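Local coordinates for coenzyme f420-dependent n5,n10-methylenetetrahydromethanopterin reductase (Methanopyrus kandleri, PDB 1EZW), which catalyses the reversible, coenzyme F420-dependent reduction of methylenetetrahydromethanopterin to methyltetrahydromethanopterin in methanogenesis from carbon dioxide, at the interface of chains A and B. Coordinates in Å, arbitrary orientation; residue numbers count along the deposited sequence, not the author numbering. Chains: chain A/B, Coenzyme f420-dependent n5,n10-methylenetetrahydromethanopterin reductase.

The interface of chains A and B. Residues chain A 69-71, 116-117; chain B 69-71, 116-117.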
ATOM      1  N   TYR A  69      29.279  -6.939   0.715  1.00 17.66           N
ATOM      2  CA  TYR A  69      29.913  -6.589   1.979  1.00 19.28           C
ATOM      3  C   TYR A  69      29.145  -5.996   3.123  1.00 18.64           C
ATOM      4  O   TYR A  69      29.394  -6.334   4.275  1.00 21.23           O
ATOM      5  CB  TYR A  69      31.080  -5.626   1.695  1.00 18.76           C
ATOM      6  CG  TYR A  69      31.995  -6.130   0.584  1.00 21.44           C
ATOM      7  CD1 TYR A  69      31.970  -5.527  -0.680  1.00 21.40           C
ATOM      8  CD2 TYR A  69      32.787  -7.277   0.763  1.00 23.53           C
ATOM      9  CE1 TYR A  69      32.701  -6.042  -1.740  1.00 23.89           C
ATOM     10  CE2 TYR A  69      33.541  -7.816  -0.331  1.00 24.73           C
ATOM     11  CZ  TYR A  69      33.479  -7.180  -1.573  1.00 25.89           C
ATOM     12  OH  TYR A  69      34.202  -7.665  -2.675  1.00 28.84           O
ATOM     13  N   THR A  70      28.245  -5.066   2.823  1.00 17.50           N
ATOM     14  CA  THR A  70      27.571  -4.380   3.915  1.00 16.44           C
ATOM     15  C   THR A  70      26.457  -5.187   4.569  1.00 16.64           C
ATOM     16  O   THR A  70      25.912  -4.744   5.583  1.00 17.27           O
ATOM     17  CB  THR A  70      27.008  -3.045   3.446  1.00 17.64           C
ATOM     18  OG1 THR A  70      25.998  -3.323   2.465  1.00 16.46           O
ATOM     19  CG2 THR A  70      28.155  -2.121   2.836  1.00 15.68           C
ATOM     20  N   ARG A  71      26.090  -6.330   3.983  1.00 17.21           N
ATOM     21  CA  ARG A  71      25.063  -7.209   4.578  1.00 16.09           C
ATOM     22  C   ARG A  71      25.518  -8.619   4.264  1.00 16.00           C
ATOM     23  O   ARG A  71      26.105  -8.865   3.214  1.00 17.60           O
ATOM     24  CB  ARG A  71      23.701  -7.040   3.884  1.00 15.64           C
ATOM     25  CG  ARG A  71      23.132  -5.632   3.980  1.00 16.62           C
ATOM     26  CD  ARG A  71      21.779  -5.652   3.219  1.00 16.23           C
ATOM     27  NE  ARG A  71      21.160  -4.323   3.122  1.00 14.96           N
ATOM     28  CZ  ARG A  71      21.596  -3.369   2.301  1.00 15.04           C
ATOM     29  NH1 ARG A  71      21.000  -2.180   2.254  1.00 17.70           N
ATOM     30  NH2 ARG A  71      22.644  -3.612   1.526  1.00 17.07           N
ATOM     31  N   ILE A 116      34.978 -11.054   4.763  0.50 23.68           N
ATOM     32  CA  ILE A 116      34.078 -10.688   5.856  0.50 23.09           C
ATOM     33  C   ILE A 116      33.197 -11.784   6.428  0.50 21.70           C
ATOM     34  O   ILE A 116      33.055 -11.900   7.648  0.50 23.30           O
ATOM     35  CB  ILE A 116      33.141  -9.496   5.458  0.50 23.95           C
ATOM     36  CG1 ILE A 116      33.973  -8.256   5.126  0.50 24.24           C
ATOM     37  CG2 ILE A 116      32.165  -9.179   6.626  0.50 24.17           C
ATOM     38  CD1 ILE A 116      33.147  -6.999   4.768  0.50 25.42           C
ATOM     39  N   TRP A 117      32.633 -12.603   5.558  1.00 20.19           N
ATOM     40  CA  TRP A 117      31.698 -13.631   6.005  1.00 21.16           C
ATOM     41  C   TRP A 117      32.227 -15.051   6.137  1.00 20.39           C
ATOM     42  O   TRP A 117      31.461 -16.016   6.185  1.00 20.42           O
ATOM     43  CB  TRP A 117      30.424 -13.601   5.141  1.00 20.04           C
ATOM     44  CG  TRP A 117      29.816 -12.203   5.001  1.00 18.37           C
ATOM     45  CD1 TRP A 117      29.685 -11.481   3.840  1.00 20.48           C
ATOM     46  CD2 TRP A 117      29.311 -11.355   6.053  1.00 18.91           C
ATOM     47  NE1 TRP A 117      29.136 -10.251   4.104  1.00 19.11           N
ATOM     48  CE2 TRP A 117      28.899 -10.145   5.448  1.00 20.10           C
ATOM     49  CE3 TRP A 117      29.173 -11.501   7.450  1.00 18.73           C
ATOM     50  CZ2 TRP A 117      28.347  -9.078   6.184  1.00 18.65           C
ATOM     51  CZ3 TRP A 117      28.628 -10.438   8.187  1.00 18.77           C
ATOM     52  CH2 TRP A 117      28.217  -9.239   7.540  1.00 19.99           C
TER
ATOM     53  N   TYR B  69      25.731  -7.348  13.780  1.00 17.66           N
ATOM     54  CA  TYR B  69      26.638  -8.097  12.922  1.00 19.28           C
ATOM     55  C   TYR B  69      26.315  -8.407  11.491  1.00 18.64           C
ATOM     56  O   TYR B  69      27.192  -8.361  10.635  1.00 21.23           O
ATOM     57  CB  TYR B  69      26.952  -9.445  13.597  1.00 18.76           C
ATOM     58  CG  TYR B  69      27.361  -9.285  15.057  1.00 21.44           C
ATOM     59  CD1 TYR B  69      26.482  -9.653  16.082  1.00 21.40           C
ATOM     60  CD2 TYR B  69      28.570  -8.658  15.405  1.00 23.53           C
ATOM     61  CE1 TYR B  69      26.780  -9.406  17.414  1.00 23.89           C
ATOM     62  CE2 TYR B  69      28.882  -8.395  16.779  1.00 24.73           C
ATOM     63  CZ  TYR B  69      27.968  -8.778  17.765  1.00 25.89           C
ATOM     64  OH  TYR B  69      28.228  -8.548  19.126  1.00 28.84           O
ATOM     65  N   THR B  70      25.067  -8.779  11.225  1.00 17.50           N
ATOM     66  CA  THR B  70      24.748  -9.207   9.871  1.00 16.44           C
ATOM     67  C   THR B  70      24.574  -8.066   8.877  1.00 16.64           C
ATOM     68  O   THR B  70      24.427  -8.330   7.682  1.00 17.27           O
ATOM     69  CB  THR B  70      23.493 -10.070   9.861  1.00 17.64           C
ATOM     70  OG1 THR B  70      22.398  -9.246  10.287  1.00 16.46           O
ATOM     71  CG2 THR B  70      23.659 -11.336  10.816  1.00 15.68           C
ATOM     72  N   ARG B  71      24.546  -6.821   9.360  1.00 17.21           N
ATOM     73  CA  ARG B  71      24.444  -5.648   8.467  1.00 16.09           C
ATOM     74  C   ARG B  71      25.288  -4.576   9.123  1.00 16.00           C
ATOM     75  O   ARG B  71      25.359  -4.501  10.347  1.00 17.60           O
ATOM     76  CB  ARG B  71      23.011  -5.091   8.425  1.00 15.64           C
ATOM     77  CG  ARG B  71      21.980  -6.084   7.907  1.00 16.62           C
ATOM     78  CD  ARG B  71      20.609  -5.357   7.950  1.00 16.23           C
ATOM     79  NE  ARG B  71      19.487  -6.233   7.588  1.00 14.96           N
ATOM     80  CZ  ARG B  71      19.002  -7.174   8.397  1.00 15.04           C
ATOM     81  NH1 ARG B  71      17.984  -7.945   8.019  1.00 17.70           N
ATOM     82  NH2 ARG B  71      19.549  -7.346   9.592  1.00 17.07           N
ATOM     83  N   ILE B 116      33.813  -6.811  13.363  0.50 23.68           N
ATOM     84  CA  ILE B 116      33.470  -6.854  11.943  0.50 23.09           C
ATOM     85  C   ILE B 116      33.567  -5.555  11.164  0.50 21.70           C
ATOM     86  O   ILE B 116      34.078  -5.534  10.042  0.50 23.30           O
ATOM     87  CB  ILE B 116      32.029  -7.429  11.714  0.50 23.95           C
ATOM     88  CG1 ILE B 116      31.940  -8.862  12.242  0.50 24.24           C
ATOM     89  CG2 ILE B 116      31.685  -7.404  10.198  0.50 24.17           C
ATOM     90  CD1 ILE B 116      30.573  -9.549  12.023  0.50 25.42           C
ATOM     91  N   TRP B 117      33.110  -4.471  11.765  1.00 20.19           N
ATOM     92  CA  TRP B 117      33.077  -3.191  11.064  1.00 21.16           C
ATOM     93  C   TRP B 117      34.188  -2.197  11.363  1.00 20.39           C
ATOM     94  O   TRP B 117      34.070  -1.003  11.083  1.00 20.42           O
ATOM     95  CB  TRP B 117      31.695  -2.531  11.227  1.00 20.04           C
ATOM     96  CG  TRP B 117      30.530  -3.469  10.900  1.00 18.37           C
ATOM     97  CD1 TRP B 117      29.562  -3.905  11.772  1.00 20.48           C
ATOM     98  CD2 TRP B 117      30.246  -4.113   9.640  1.00 18.91           C
ATOM     99  NE1 TRP B 117      28.706  -4.771  11.137  1.00 19.11           N
ATOM    100  CE2 TRP B 117      29.101  -4.918   9.835  1.00 20.10           C
ATOM    101  CE3 TRP B 117      30.856  -4.089   8.368  1.00 18.73           C
ATOM    102  CZ2 TRP B 117      28.535  -5.694   8.805  1.00 18.65           C
ATOM    103  CZ3 TRP B 117      30.298  -4.865   7.340  1.00 18.77           C
ATOM    104  CH2 TRP B 117      29.139  -5.657   7.573  1.00 19.99           C
TER
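A:Trp117 and B:Trp117 meet tip to tip across a two-fold axis, the benzo corners of their indoles touching with CH2 of one 3.7 Å from CH2 of the other. The ring planes stand about 74° apart, so this is a corner contact and not a stack. Tryptophan suits the place because its long, rigid side chain carries an apolar ring edge across to the partner while a face rests on its own chain. With CG anti to the carbonyl carbon (chi1 -50°), each indole projects towards the other subunit.

Beside the indoles, A:Ile116 and B:Ile116 touch by their branch methyls, CG2 to CG2 at 4.0 Å. The same methyl packs over the centre of its own chain's indole, 3.5 Å above the plane. A beta-branched residue thus serves twice, bracing the neighbouring ring and extending the apolar contact.

A second set of contacts places carbon against backbone oxygen. The carbonyl O of B:Tyr69 lies at the edge of the A:Trp117 ring, in its plane and 3.4 Å from CH2, where the polarised ring C-H would favour it electrostatically. The O of A:Thr70 likewise lies 3.4 Å from CA of B:Arg71. The backbones run antiparallel at Arg71, but among residues 69-71 and 116-117 no nitrogen or oxygen of one chain lies within bonding reach of the other, so these residues meet by packing.

The enzyme is a homotetramer of two loosely associated dimers; this patch alone does not show which pairing it represents. Arginine, extended from CG to NE, can pack its methylenes at the two-fold, CG of A:Arg71 lying 4.1 Å from CG of B:Arg71, while carrying its guanidinium away. NE of A:Arg71 and NE of B:Arg71 stay 5.1 Å apart, which would ease repulsion between guanidinium groups expected to be positively charged, their planes turned 84° apart.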